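Genome polyprotein (Chicken sicinivirus JSY, PDB 6QWT) includes, as the part in this chain, the 3Dpol RNA-dependent RNA polymerase, which probably copies the viral RNA genome. Local coordinates at residues A[155-160]-A[172-177]; A[221-226]-A[326-331]; A[24-29]-A[407-412]; A[65-70]-A[312-317]. One frame throughout, in Å; residues are numbered along the deposited sequence.

Interaction 1 of 4, residues A[155-160]-A[172-177]; sequences TFLKDE and TRLIEA
Phe156 and Ile175 form the hydrogen-bonded pair at the heart of two antiparallel strands. Phe156 N donates to Ile175 O, and Ile175 N returns a bond to Phe156 O at 2.9 Å. The CA of Leu174 adds a C-H contact to that same Phe156 O at 3.3 Å. The packing is densest on the side of Leu157 and Leu174, whose CD2 methyls meet 3.9 Å apart, with CG2 of Thr155 against CD2 of Leu174; Phe282 of strand 277-282 covers Thr155 and Leu157. Nearby, Thr155 OG1 donates to Glu176 OE2, in a bond modelled so short that its exact length is doubtful, and His280 ND1 also binds this oxygen. By sequence and fold these strands match motif F of picornaviral polymerases, the part of the fingers that in relatives lines the nucleotide entry channel. Toward the looser end, Lys158 N still reaches Arg173 O at 2.8 Å, but Ile175 and Arg173 are exposed. Here the Arg173 guanidinium forms a side-on, two-nitrogen salt bridge with the Glu160 carboxylate, NE to OE1 at 3.0 Å and NH2 to the syn lone pair of OE2 at 2.8 Å, the two planes only 7° apart. CD of Lys158 lies over one guanidinium face, 3.8 Å from NH2. A water donates to Lys158 O and Glu160 OE1 and accepts from Arg173 N.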
loop_
_atom_site.group_PDB
_atom_site.type_symbol
_atom_site.label_atom_id
_atom_site.label_comp_id
_atom_site.label_asym_id
_atom_site.label_seq_id
_atom_site.Cartn_x
_atom_site.Cartn_y
_atom_site.Cartn_z
ATOM N N THR A 155 8.439 -10.740 -9.524
ATOM C CA THR A 155 7.280 -10.054 -10.085
ATOM C C THR A 155 6.238 -11.070 -10.535
ATOM O O THR A 155 6.564 -12.026 -11.246
ATOM C CB THR A 155 7.688 -9.168 -11.266
ATOM O OG1 THR A 155 8.689 -8.234 -10.842
ATOM C CG2 THR A 155 6.485 -8.409 -11.809
ATOM N N PHE A 156 4.989 -10.852 -10.131
ATOM C CA PHE A 156 3.875 -11.701 -10.520
ATOM C C PHE A 156 2.689 -10.839 -10.928
ATOM O O PHE A 156 2.625 -9.644 -10.627
ATOM C CB PHE A 156 3.449 -12.644 -9.381
ATOM C CG PHE A 156 4.530 -13.586 -8.931
ATOM C CD1 PHE A 156 4.975 -14.600 -9.765
ATOM C CD2 PHE A 156 5.095 -13.464 -7.670
ATOM C CE1 PHE A 156 5.967 -15.472 -9.353
ATOM C CE2 PHE A 156 6.088 -14.333 -7.252
ATOM C CZ PHE A 156 6.524 -15.337 -8.095
ATOM N N LEU A 157 1.749 -11.461 -11.631
ATOM C CA LEU A 157 0.445 -10.855 -11.857
ATOM C C LEU A 157 -0.407 -11.032 -10.606
ATOM O O LEU A 157 -0.500 -12.136 -10.051
ATOM C CB LEU A 157 -0.230 -11.492 -13.069
ATOM C CG LEU A 157 0.575 -11.428 -14.367
ATOM C CD1 LEU A 157 -0.105 -12.219 -15.476
ATOM C CD2 LEU A 157 0.785 -9.980 -14.784
ATOM N N LYS A 158 -1.008 -9.942 -10.145
ATOM C CA LYS A 158 -1.724 -9.968 -8.875
ATOM C C LYS A 158 -3.068 -10.660 -9.054
ATOM O O LYS A 158 -3.942 -10.167 -9.777
ATOM C CB LYS A 158 -1.908 -8.559 -8.321
ATOM C CG LYS A 158 -2.464 -8.558 -6.901
ATOM C CD LYS A 158 -2.626 -7.163 -6.310
ATOM C CE LYS A 158 -2.254 -7.184 -4.829
ATOM N NZ LYS A 158 -1.359 -6.043 -4.500
ATOM N N ASP A 159 -3.235 -11.792 -8.380
ATOM C CA ASP A 159 -4.469 -12.569 -8.404
ATOM C C ASP A 159 -5.471 -11.919 -7.455
ATOM O O ASP A 159 -5.332 -12.020 -6.232
ATOM C CB ASP A 159 -4.158 -14.005 -7.999
ATOM C CG ASP A 159 -5.344 -14.946 -8.159
ATOM O OD1 ASP A 159 -5.192 -16.121 -7.760
ATOM O OD2 ASP A 159 -6.416 -14.533 -8.668
ATOM N N GLU A 160 -6.474 -11.240 -8.015
ATOM C CA GLU A 160 -7.414 -10.469 -7.211
ATOM C C GLU A 160 -8.668 -10.192 -8.028
ATOM O O GLU A 160 -8.661 -10.287 -9.256
ATOM C CB GLU A 160 -6.799 -9.145 -6.738
ATOM C CG GLU A 160 -6.829 -8.055 -7.809
ATOM C CD GLU A 160 -5.947 -6.866 -7.478
ATOM O OE1 GLU A 160 -5.314 -6.320 -8.408
ATOM O OE2 GLU A 160 -5.893 -6.475 -6.293
ATOM N N THR A 172 -4.569 -6.057 -15.345
ATOM C CA THR A 172 -4.294 -6.678 -14.059
ATOM C C THR A 172 -2.990 -6.127 -13.498
ATOM O O THR A 172 -2.033 -5.892 -14.242
ATOM C CB THR A 172 -4.233 -8.199 -14.191
ATOM O OG1 THR A 172 -2.906 -8.603 -14.547
ATOM C CG2 THR A 172 -5.202 -8.648 -15.263
ATOM N N ARG A 173 -2.970 -5.906 -12.188
ATOM C CA ARG A 173 -1.846 -5.250 -11.546
ATOM C C ARG A 173 -0.712 -6.241 -11.298
ATOM O O ARG A 173 -0.864 -7.460 -11.430
ATOM C CB ARG A 173 -2.282 -4.598 -10.232
ATOM C CG ARG A 173 -3.449 -3.633 -10.379
ATOM C CD ARG A 173 -3.626 -2.786 -9.130
ATOM N NE ARG A 173 -4.254 -3.537 -8.048
ATOM C CZ ARG A 173 -4.105 -3.252 -6.760
ATOM N NH1 ARG A 173 -3.347 -2.230 -6.392
ATOM N NH2 ARG A 173 -4.714 -3.990 -5.838
ATOM N N LEU A 174 0.444 -5.695 -10.941
ATOM C CA LEU A 174 1.610 -6.487 -10.590
ATOM C C LEU A 174 1.785 -6.506 -9.079
ATOM O O LEU A 174 1.486 -5.522 -8.396
ATOM C CB LEU A 174 2.870 -5.926 -11.251
ATOM C CG LEU A 174 2.875 -5.898 -12.776
ATOM C CD1 LEU A 174 3.902 -4.895 -13.276
ATOM C CD2 LEU A 174 3.158 -7.284 -13.328
ATOM N N ILE A 175 2.251 -7.637 -8.560
ATOM C CA ILE A 175 2.643 -7.761 -7.162
ATOM C C ILE A 175 4.091 -8.225 -7.135
ATOM O O ILE A 175 4.446 -9.214 -7.786
ATOM C CB ILE A 175 1.719 -8.721 -6.384
ATOM C CG1 ILE A 175 2.250 -8.960 -4.969
ATOM C CG2 ILE A 175 1.527 -10.034 -7.130
ATOM C CD1 ILE A 175 1.322 -9.788 -4.098
ATOM N N GLU A 176 4.930 -7.491 -6.407
ATOM C CA GLU A 176 6.364 -7.738 -6.390
ATOM C C GLU A 176 6.821 -7.907 -4.950
ATOM O O GLU A 176 6.452 -7.111 -4.081
ATOM C CB GLU A 176 7.125 -6.596 -7.077
ATOM C CG GLU A 176 6.408 -6.044 -8.311
ATOM C CD GLU A 176 7.344 -5.369 -9.298
ATOM O OE1 GLU A 176 7.146 -4.170 -9.589
ATOM O OE2 GLU A 176 8.276 -6.041 -9.788
ATOM N N ALA A 177 7.616 -8.944 -4.702
ATOM C CA ALA A 177 8.060 -9.293 -3.360
ATOM C C ALA A 177 9.580 -9.250 -3.291
ATOM O O ALA A 177 10.262 -9.838 -4.137
ATOM C CB ALA A 177 7.551 -10.680 -2.956
HETATM O O HOH W 1 -4.671 -7.605 -10.560
#

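Interaction 2 of 4, residues A[221-226]-A[326-331]; sequences HSFLDY and AWRILC
The Phe223 ring carries CD of Arg328 over the centre of one face, 4.0 Å from its centroid and 9° off the normal, a CH-pi contact; at its edge, near the ring plane, lies CB of Leu330, 4.2 Å from CZ. The guanidinium of Arg328 is itself covered on one face by CB of Ser222, offset toward the rim, and stands 83° from the phenyl plane. At the edge of the Tyr226 ring, close to its plane, sit Ala326 O, Ser222 O and a water. Its hydroxyl reaches the peptide between Trp327 and Arg328, with OH 3.2 Å from Trp327 C, and touches CB of Arg328 at 3.7 Å. Arg328 CG is anti to the backbone N (chi1 169°), which sets CG against CE2 and CZ of Phe223. Ser222 OG, 3.3 Å from CD of Arg328, is hydrogen-bonded to Phe219 O of its own helix. The contact joins the end of helix 212-222 to the palm strand 327-332, which leads into the Gly-Asp-Asp turn of motif C, and Phe223 also packs on Leu337 and Ala339 of the partner strand 335-340. The water is hydrogen-bonded to Tyr226 OH at 2.8 Å. Attachment therefore rests mainly on the aliphatic part of Arg328 laid over the Phe223 ring, with the Tyr226 hydroxyl against its CB, while the water gives its NE only a weak link to Tyr226 OH.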
loop_
_atom_site.group_PDB
_atom_site.type_symbol
_atom_site.label_atom_id
_atom_site.label_comp_id
_atom_site.label_asym_id
_atom_site.label_seq_id
_atom_site.Cartn_x
_atom_site.Cartn_y
_atom_site.Cartn_z
ATOM N N HIS A 221 -11.141 14.357 12.526
ATOM C CA HIS A 221 -11.019 15.616 13.250
ATOM C C HIS A 221 -9.765 16.395 12.866
ATOM O O HIS A 221 -9.705 17.605 13.110
ATOM C CB HIS A 221 -11.044 15.349 14.758
ATOM C CG HIS A 221 -12.360 14.836 15.254
ATOM N ND1 HIS A 221 -13.511 15.593 15.229
ATOM C CD2 HIS A 221 -12.711 13.637 15.777
ATOM C CE1 HIS A 221 -14.514 14.886 15.719
ATOM N NE2 HIS A 221 -14.054 13.695 16.060
ATOM N N SER A 222 -8.770 15.737 12.266
ATOM C CA SER A 222 -7.571 16.455 11.846
ATOM C C SER A 222 -7.855 17.374 10.666
ATOM O O SER A 222 -7.156 18.376 10.482
ATOM C CB SER A 222 -6.455 15.468 11.494
ATOM O OG SER A 222 -6.612 14.976 10.173
ATOM N N PHE A 223 -8.871 17.055 9.863
ATOM C CA PHE A 223 -9.273 17.883 8.732
ATOM C C PHE A 223 -10.394 18.857 9.082
ATOM O O PHE A 223 -11.206 19.197 8.213
ATOM C CB PHE A 223 -9.688 16.997 7.558
ATOM C CG PHE A 223 -8.534 16.388 6.817
ATOM C CD1 PHE A 223 -8.178 15.066 7.029
ATOM C CD2 PHE A 223 -7.802 17.139 5.911
ATOM C CE1 PHE A 223 -7.114 14.502 6.348
ATOM C CE2 PHE A 223 -6.737 16.582 5.227
ATOM C CZ PHE A 223 -6.393 15.261 5.446
ATOM N N LEU A 224 -10.464 19.319 10.331
ATOM C CA LEU A 224 -11.581 20.155 10.747
ATOM C C LEU A 224 -11.334 21.646 10.568
ATOM O O LEU A 224 -12.301 22.395 10.383
ATOM C CB LEU A 224 -11.958 19.845 12.199
ATOM C CG LEU A 224 -13.121 18.851 12.355
ATOM C CD1 LEU A 224 -13.351 18.500 13.818
ATOM C CD2 LEU A 224 -14.402 19.430 11.741
ATOM N N ASP A 225 -10.074 22.098 10.560
ATOM C CA ASP A 225 -9.822 23.504 10.250
ATOM C C ASP A 225 -10.117 23.856 8.794
ATOM O O ASP A 225 -9.987 25.028 8.423
ATOM C CB ASP A 225 -8.371 23.865 10.566
ATOM C CG ASP A 225 -8.130 24.086 12.044
ATOM O OD1 ASP A 225 -9.118 24.152 12.803
ATOM O OD2 ASP A 225 -6.951 24.182 12.453
ATOM N N TYR A 226 -10.516 22.890 7.971
ATOM C CA TYR A 226 -10.643 23.076 6.533
ATOM C C TYR A 226 -12.091 22.881 6.113
ATOM O O TYR A 226 -12.723 21.889 6.490
ATOM C CB TYR A 226 -9.733 22.100 5.781
ATOM C CG TYR A 226 -8.306 22.102 6.288
ATOM C CD1 TYR A 226 -7.929 21.319 7.370
ATOM C CD2 TYR A 226 -7.337 22.894 5.683
ATOM C CE1 TYR A 226 -6.630 21.326 7.839
ATOM C CE2 TYR A 226 -6.036 22.905 6.145
ATOM C CZ TYR A 226 -5.688 22.121 7.222
ATOM O OH TYR A 226 -4.389 22.130 7.685
ATOM N N ALA A 326 -0.733 26.366 6.319
ATOM C CA ALA A 326 -2.135 25.977 6.481
ATOM C C ALA A 326 -2.458 24.880 5.474
ATOM O O ALA A 326 -3.109 25.122 4.455
ATOM C CB ALA A 326 -3.062 27.185 6.318
ATOM N N TRP A 327 -2.011 23.662 5.775
ATOM C CA TRP A 327 -2.262 22.523 4.907
ATOM C C TRP A 327 -2.085 21.239 5.705
ATOM O O TRP A 327 -1.373 21.212 6.713
ATOM C CB TRP A 327 -1.326 22.533 3.690
ATOM C CG TRP A 327 0.128 22.553 4.054
ATOM C CD1 TRP A 327 0.912 23.656 4.237
ATOM C CD2 TRP A 327 0.971 21.420 4.292
ATOM N NE1 TRP A 327 2.193 23.280 4.569
ATOM C CE2 TRP A 327 2.255 21.911 4.609
ATOM C CE3 TRP A 327 0.766 20.037 4.264
ATOM C CZ2 TRP A 327 3.326 21.068 4.898
ATOM C CZ3 TRP A 327 1.835 19.201 4.551
ATOM C CH2 TRP A 327 3.096 19.720 4.864
ATOM N N ARG A 328 -2.743 20.178 5.242
ATOM C CA ARG A 328 -2.572 18.853 5.821
ATOM C C ARG A 328 -2.720 17.812 4.723
ATOM O O ARG A 328 -3.626 17.902 3.891
ATOM C CB ARG A 328 -3.579 18.583 6.944
ATOM C CG ARG A 328 -3.620 17.123 7.393
ATOM C CD ARG A 328 -4.493 16.941 8.620
ATOM N NE ARG A 328 -3.960 17.643 9.783
ATOM C CZ ARG A 328 -2.987 17.172 10.558
ATOM N NH1 ARG A 328 -2.438 15.995 10.291
ATOM N NH2 ARG A 328 -2.563 17.878 11.596
ATOM N N ILE A 329 -1.825 16.826 4.728
ATOM C CA ILE A 329 -1.843 15.731 3.766
ATOM C C ILE A 329 -1.906 14.417 4.535
ATOM O O ILE A 329 -1.303 14.285 5.605
ATOM C CB ILE A 329 -0.610 15.779 2.835
ATOM C CG1 ILE A 329 -0.666 17.021 1.939
ATOM C CG2 ILE A 329 -0.521 14.523 1.979
ATOM C CD1 ILE A 329 0.588 17.245 1.100
ATOM N N LEU A 330 -2.666 13.458 4.007
ATOM C CA LEU A 330 -2.715 12.109 4.563
ATOM C C LEU A 330 -2.676 11.118 3.410
ATOM O O LEU A 330 -3.552 11.140 2.541
ATOM C CB LEU A 330 -3.966 11.894 5.418
ATOM C CG LEU A 330 -4.013 10.591 6.223
ATOM C CD1 LEU A 330 -2.953 10.580 7.317
ATOM C CD2 LEU A 330 -5.396 10.404 6.817
ATOM N N CYS A 331 -1.665 10.255 3.410
ATOM C CA CYS A 331 -1.368 9.380 2.289
ATOM C C CYS A 331 -1.273 7.934 2.755
ATOM O O CYS A 331 -0.779 7.647 3.850
ATOM C CB CYS A 331 -0.050 9.790 1.609
ATOM S SG CYS A 331 -0.121 11.325 0.662
HETATM O O HOH W 2 -3.449 20.931 10.091
#

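Interaction 3 of 4, residues A[24-29]-A[407-412]; sequences SPAYGA and QSVMWT
Tyr27 and Trp411 lie side by side, pointing the same way, yet their rings are turned 84° apart: the edge of Tyr27 meets the face of the Trp411 six-membered ring in a T-shaped pair with centroids 5.6 Å apart. CE2 of Tyr27 makes the closest touch, 3.8 Å from CZ2 of Trp411. CG of Tyr27 stands anti to the backbone N (chi1 170°), which starts the ring alongside Trp411; the ring edge also passes Met410 O in its plane, while CD2 rests 4.2 Å from CB of Met410. Ser24 points its side chain at the turn from Ser408 to Trp411. Its OG donates to a lone pair of Val409 O at 2.6 Å and accepts from Ala26 N at 3.1 Å, which makes an ST turn; its N donates to Met410 O at 3.0 Å from well above the carbonyl plane. The Ser24 N to Met410 O bond follows directly on the pairing of strands 22-23 and 411-412, tying the N-terminal region to the start of the thumb in the encircled right-hand fold of picornaviral polymerases. Phe417 and Val443 of thumb helices cover Ala26. The Ser24 hydroxyl thus works both ways, donating to the carbonyl of buried Val409 and accepting from Ala26 N, so it joins the segments while bracing its own turn.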
loop_
_atom_site.group_PDB
_atom_site.type_symbol
_atom_site.label_atom_id
_atom_site.label_comp_id
_atom_site.label_asym_id
_atom_site.label_seq_id
_atom_site.Cartn_x
_atom_site.Cartn_y
_atom_site.Cartn_z
ATOM N N SER A 24 -17.917 -18.894 -4.679
ATOM C CA SER A 24 -18.266 -19.253 -3.313
ATOM C C SER A 24 -19.711 -19.725 -3.247
ATOM O O SER A 24 -20.478 -19.565 -4.198
ATOM C CB SER A 24 -18.034 -18.051 -2.399
ATOM O OG SER A 24 -19.175 -17.209 -2.360
ATOM N N PRO A 25 -20.124 -20.324 -2.124
ATOM C CA PRO A 25 -21.541 -20.702 -1.971
ATOM C C PRO A 25 -22.513 -19.530 -2.048
ATOM O O PRO A 25 -23.725 -19.763 -2.125
ATOM C CB PRO A 25 -21.583 -21.358 -0.584
ATOM C CG PRO A 25 -20.197 -21.859 -0.365
ATOM C CD PRO A 25 -19.297 -20.849 -1.020
ATOM N N ALA A 26 -22.027 -18.288 -2.030
ATOM C CA ALA A 26 -22.882 -17.112 -2.110
ATOM C C ALA A 26 -22.811 -16.432 -3.473
ATOM O O ALA A 26 -23.242 -15.283 -3.608
ATOM C CB ALA A 26 -22.517 -16.119 -1.006
ATOM N N TYR A 27 -22.312 -17.138 -4.496
ATOM C CA TYR A 27 -21.960 -16.493 -5.760
ATOM C C TYR A 27 -23.149 -15.813 -6.443
ATOM O O TYR A 27 -22.965 -14.818 -7.150
ATOM C CB TYR A 27 -21.330 -17.507 -6.717
ATOM C CG TYR A 27 -21.172 -16.960 -8.116
ATOM C CD1 TYR A 27 -22.085 -17.274 -9.115
ATOM C CD2 TYR A 27 -20.123 -16.107 -8.432
ATOM C CE1 TYR A 27 -21.952 -16.762 -10.391
ATOM C CE2 TYR A 27 -19.979 -15.593 -9.706
ATOM C CZ TYR A 27 -20.898 -15.924 -10.682
ATOM O OH TYR A 27 -20.758 -15.415 -11.954
ATOM N N GLY A 28 -24.357 -16.326 -6.285
ATOM C CA GLY A 28 -25.423 -15.627 -6.974
ATOM C C GLY A 28 -26.064 -14.462 -6.242
ATOM O O GLY A 28 -27.021 -13.882 -6.765
ATOM N N ALA A 29 -25.552 -14.083 -5.065
ATOM C CA ALA A 29 -26.288 -13.195 -4.164
ATOM C C ALA A 29 -26.513 -11.810 -4.763
ATOM O O ALA A 29 -27.609 -11.248 -4.638
ATOM C CB ALA A 29 -25.551 -13.082 -2.829
ATOM N N GLN A 407 -19.262 -7.997 -3.427
ATOM C CA GLN A 407 -18.591 -8.774 -4.463
ATOM C C GLN A 407 -17.641 -9.810 -3.869
ATOM O O GLN A 407 -17.574 -10.941 -4.361
ATOM C CB GLN A 407 -17.833 -7.844 -5.412
ATOM C CG GLN A 407 -18.717 -6.884 -6.192
ATOM C CD GLN A 407 -19.722 -7.591 -7.083
ATOM O OE1 GLN A 407 -19.360 -8.431 -7.909
ATOM N NE2 GLN A 407 -20.996 -7.252 -6.920
ATOM N N SER A 408 -16.901 -9.444 -2.818
ATOM C CA SER A 408 -15.897 -10.355 -2.271
ATOM C C SER A 408 -16.528 -11.618 -1.704
ATOM O O SER A 408 -15.919 -12.692 -1.762
ATOM C CB SER A 408 -15.075 -9.659 -1.186
ATOM O OG SER A 408 -14.260 -8.637 -1.733
ATOM N N VAL A 409 -17.740 -11.512 -1.154
ATOM C CA VAL A 409 -18.366 -12.661 -0.515
ATOM C C VAL A 409 -18.711 -13.747 -1.522
ATOM O O VAL A 409 -18.905 -14.906 -1.138
ATOM C CB VAL A 409 -19.619 -12.224 0.269
ATOM C CG1 VAL A 409 -20.780 -11.955 -0.678
ATOM C CG2 VAL A 409 -19.987 -13.274 1.308
ATOM N N MET A 410 -18.777 -13.407 -2.805
ATOM C CA MET A 410 -19.137 -14.357 -3.846
ATOM C C MET A 410 -17.945 -15.166 -4.344
ATOM O O MET A 410 -18.095 -15.951 -5.287
ATOM C CB MET A 410 -19.811 -13.618 -5.006
ATOM C CG MET A 410 -20.953 -12.706 -4.552
ATOM S SD MET A 410 -22.149 -12.299 -5.845
ATOM C CE MET A 410 -21.290 -10.979 -6.706
ATOM N N TRP A 411 -16.777 -15.011 -3.727
ATOM C CA TRP A 411 -15.579 -15.725 -4.142
ATOM C C TRP A 411 -14.804 -16.175 -2.914
ATOM O O TRP A 411 -14.926 -15.599 -1.828
ATOM C CB TRP A 411 -14.684 -14.858 -5.038
ATOM C CG TRP A 411 -15.383 -14.336 -6.250
ATOM C CD1 TRP A 411 -16.139 -13.203 -6.336
ATOM C CD2 TRP A 411 -15.403 -14.931 -7.555
ATOM N NE1 TRP A 411 -16.624 -13.054 -7.615
ATOM C CE2 TRP A 411 -16.187 -14.102 -8.382
ATOM C CE3 TRP A 411 -14.831 -16.084 -8.104
ATOM C CZ2 TRP A 411 -16.414 -14.388 -9.727
ATOM C CZ3 TRP A 411 -15.057 -16.367 -9.440
ATOM C CH2 TRP A 411 -15.843 -15.523 -10.236
ATOM N N THR A 412 -13.999 -17.216 -3.097
ATOM C CA THR A 412 -13.171 -17.750 -2.027
ATOM C C THR A 412 -11.853 -18.233 -2.609
ATOM O O THR A 412 -11.741 -18.504 -3.806
ATOM C CB THR A 412 -13.874 -18.894 -1.282
ATOM O OG1 THR A 412 -13.036 -19.353 -0.214
ATOM C CG2 THR A 412 -14.164 -20.052 -2.225
#

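Interaction 4 of 4, residues A[65-70]-A[312-317]; sequences EPWPSL and LLSAML
Trp67 and Ser69 meet Ser314 where the loop ahead of helix 70-81 reaches the last turns of helix 298-316, the long helix of motif B in the palm of picornaviral polymerases. Two hydrogen bonds carry this small, buried contact. In the first, the indole NE1 of Trp67 donates to Ser314 OG at 3.0 Å, nearly straight at 171° and with the oxygen almost in the ring plane. That hydroxyl is also hydrogen-bonded to Ser311 O one turn earlier, so it relays between the indole and the helix backbone. Ser314 OG sits between the backbone N and the carbonyl carbon (chi1 79°), which turns it toward the indole. In the second, Ser69 OG donates to Ser314 O from a position tilted out of the carbonyl plane; the modelled 2.5 Å is doubtfully short. The loop thus takes hold of both the hydroxyl and the carbonyl of one serine. Van der Waals contacts fill the surroundings. CB of Ser314 comes within 3.5 Å of Ser69 OG, Leu70 CA lies 4.1 Å from that same CB, and CD1 of Leu317 touches Ser69 O at 3.9 Å. Leu70 CD2 of the same segment as Trp67 lies over one face of the indole, toward its rim, while Gln356 of helix 346-356 and Val245 of helix 243-256 pack against Trp67 from elsewhere in the fold. Ser69 in turn rests on Phe352. Besides Ser314 OG, the indole edge has Ser69 OG close to its plane.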
loop_
_atom_site.group_PDB
_atom_site.type_symbol
_atom_site.label_atom_id
_atom_site.label_comp_id
_atom_site.label_asym_id
_atom_site.label_seq_id
_atom_site.Cartn_x
_atom_site.Cartn_y
_atom_site.Cartn_z
ATOM N N GLU A 65 16.363 14.878 -12.959
ATOM C CA GLU A 65 16.679 16.184 -12.413
ATOM C C GLU A 65 15.475 16.778 -11.695
ATOM O O GLU A 65 14.338 16.613 -12.152
ATOM C CB GLU A 65 17.141 17.141 -13.516
ATOM C CG GLU A 65 18.249 16.569 -14.390
ATOM C CD GLU A 65 19.507 16.253 -13.602
ATOM O OE1 GLU A 65 19.776 16.950 -12.598
ATOM O OE2 GLU A 65 20.225 15.304 -13.987
ATOM N N PRO A 66 15.688 17.468 -10.579
ATOM C CA PRO A 66 14.552 18.021 -9.835
ATOM C C PRO A 66 13.922 19.195 -10.569
ATOM O O PRO A 66 14.614 20.024 -11.163
ATOM C CB PRO A 66 15.180 18.464 -8.510
ATOM C CG PRO A 66 16.600 18.755 -8.856
ATOM C CD PRO A 66 16.975 17.762 -9.925
ATOM N N TRP A 67 12.594 19.253 -10.526
ATOM C CA TRP A 67 11.903 20.432 -11.014
ATOM C C TRP A 67 12.022 21.552 -9.980
ATOM O O TRP A 67 12.303 21.293 -8.808
ATOM C CB TRP A 67 10.443 20.106 -11.331
ATOM C CG TRP A 67 9.720 19.242 -10.343
ATOM C CD1 TRP A 67 8.869 19.659 -9.356
ATOM C CD2 TRP A 67 9.743 17.811 -10.271
ATOM N NE1 TRP A 67 8.376 18.576 -8.665
ATOM C CE2 TRP A 67 8.897 17.430 -9.207
ATOM C CE3 TRP A 67 10.405 16.813 -10.995
ATOM C CZ2 TRP A 67 8.698 16.097 -8.853
ATOM C CZ3 TRP A 67 10.205 15.491 -10.640
ATOM C CH2 TRP A 67 9.359 15.145 -9.581
ATOM N N PRO A 68 11.842 22.813 -10.400
ATOM C CA PRO A 68 12.200 23.944 -9.521
ATOM C C PRO A 68 11.611 23.901 -8.120
ATOM O O PRO A 68 12.256 24.380 -7.180
ATOM C CB PRO A 68 11.678 25.155 -10.305
ATOM C CG PRO A 68 11.823 24.750 -11.718
ATOM C CD PRO A 68 11.497 23.277 -11.757
ATOM N N SER A 69 10.412 23.349 -7.943
ATOM C CA SER A 69 9.765 23.320 -6.639
ATOM C C SER A 69 10.015 22.028 -5.871
ATOM O O SER A 69 9.504 21.881 -4.757
ATOM C CB SER A 69 8.256 23.542 -6.794
ATOM O OG SER A 69 7.642 22.456 -7.468
ATOM N N LEU A 70 10.799 21.096 -6.427
ATOM C CA LEU A 70 10.957 19.788 -5.794
ATOM C C LEU A 70 11.812 19.873 -4.532
ATOM O O LEU A 70 11.401 19.406 -3.463
ATOM C CB LEU A 70 11.555 18.787 -6.786
ATOM C CG LEU A 70 11.784 17.383 -6.214
ATOM C CD1 LEU A 70 10.509 16.836 -5.570
ATOM C CD2 LEU A 70 12.299 16.432 -7.285
ATOM N N LEU A 312 3.114 16.135 -3.890
ATOM C CA LEU A 312 1.977 17.041 -3.737
ATOM C C LEU A 312 2.426 18.430 -3.304
ATOM O O LEU A 312 1.966 19.439 -3.853
ATOM C CB LEU A 312 0.983 16.471 -2.727
ATOM C CG LEU A 312 0.210 15.220 -3.141
ATOM C CD1 LEU A 312 -0.324 14.495 -1.911
ATOM C CD2 LEU A 312 -0.920 15.576 -4.101
ATOM N N LEU A 313 3.325 18.500 -2.319
ATOM C CA LEU A 313 3.823 19.791 -1.859
ATOM C C LEU A 313 4.535 20.541 -2.983
ATOM O O LEU A 313 4.418 21.766 -3.088
ATOM C CB LEU A 313 4.753 19.594 -0.661
ATOM C CG LEU A 313 4.076 19.190 0.654
ATOM C CD1 LEU A 313 5.070 18.566 1.622
ATOM C CD2 LEU A 313 3.390 20.377 1.305
ATOM N N SER A 314 5.266 19.824 -3.843
ATOM C CA SER A 314 5.948 20.493 -4.949
ATOM C C SER A 314 4.951 21.082 -5.941
ATOM O O SER A 314 5.269 22.048 -6.646
ATOM C CB SER A 314 6.907 19.526 -5.654
ATOM O OG SER A 314 6.216 18.662 -6.542
ATOM N N ALA A 315 3.743 20.517 -6.005
ATOM C CA ALA A 315 2.686 21.077 -6.839
ATOM C C ALA A 315 2.034 22.286 -6.179
ATOM O O ALA A 315 1.780 23.301 -6.840
ATOM C CB ALA A 315 1.629 20.009 -7.134
ATOM N N MET A 316 1.755 22.193 -4.879
ATOM C CA MET A 316 1.100 23.295 -4.185
ATOM C C MET A 316 2.031 24.495 -4.039
ATOM O O MET A 316 1.564 25.640 -4.032
ATOM C CB MET A 316 0.592 22.809 -2.823
ATOM C CG MET A 316 -0.275 21.545 -2.915
ATOM S SD MET A 316 -0.845 20.862 -1.331
ATOM C CE MET A 316 0.461 21.411 -0.256
ATOM N N LEU A 317 3.343 24.258 -3.959
ATOM C CA LEU A 317 4.300 25.350 -3.824
ATOM C C LEU A 317 4.318 26.268 -5.040
ATOM O O LEU A 317 4.779 27.409 -4.931
ATOM C CB LEU A 317 5.701 24.791 -3.574
ATOM C CG LEU A 317 6.007 24.436 -2.119
ATOM C CD1 LEU A 317 7.309 23.659 -2.026
ATOM C CD2 LEU A 317 6.052 25.691 -1.261
#

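In the fold
Interactions 2 and 4 are neighbours in the palm, with centres 20 Å apart: helix 298-316 and strand 327-332 follow each other in the chain and pack directly, Trp327 CH2 lying 3.6 Å from Leu313 CD2 and Ile329 meeting Leu312. Their segments alternate along the sequence, so the two contacts cross in chain order. Interaction 1, in the five-stranded mixed sheet of the fingers, has its centre 33 Å from that of interaction 2; the segments of interaction 4 enclose it, and it closes before interaction 2 opens. Interaction 3, its centre about 22 Å from that of interaction 1, joins the N-terminal region to the thumb and brackets all the others in sequence. Together the four sample fingers, palm and thumb of the encircled right-hand polymerase fold.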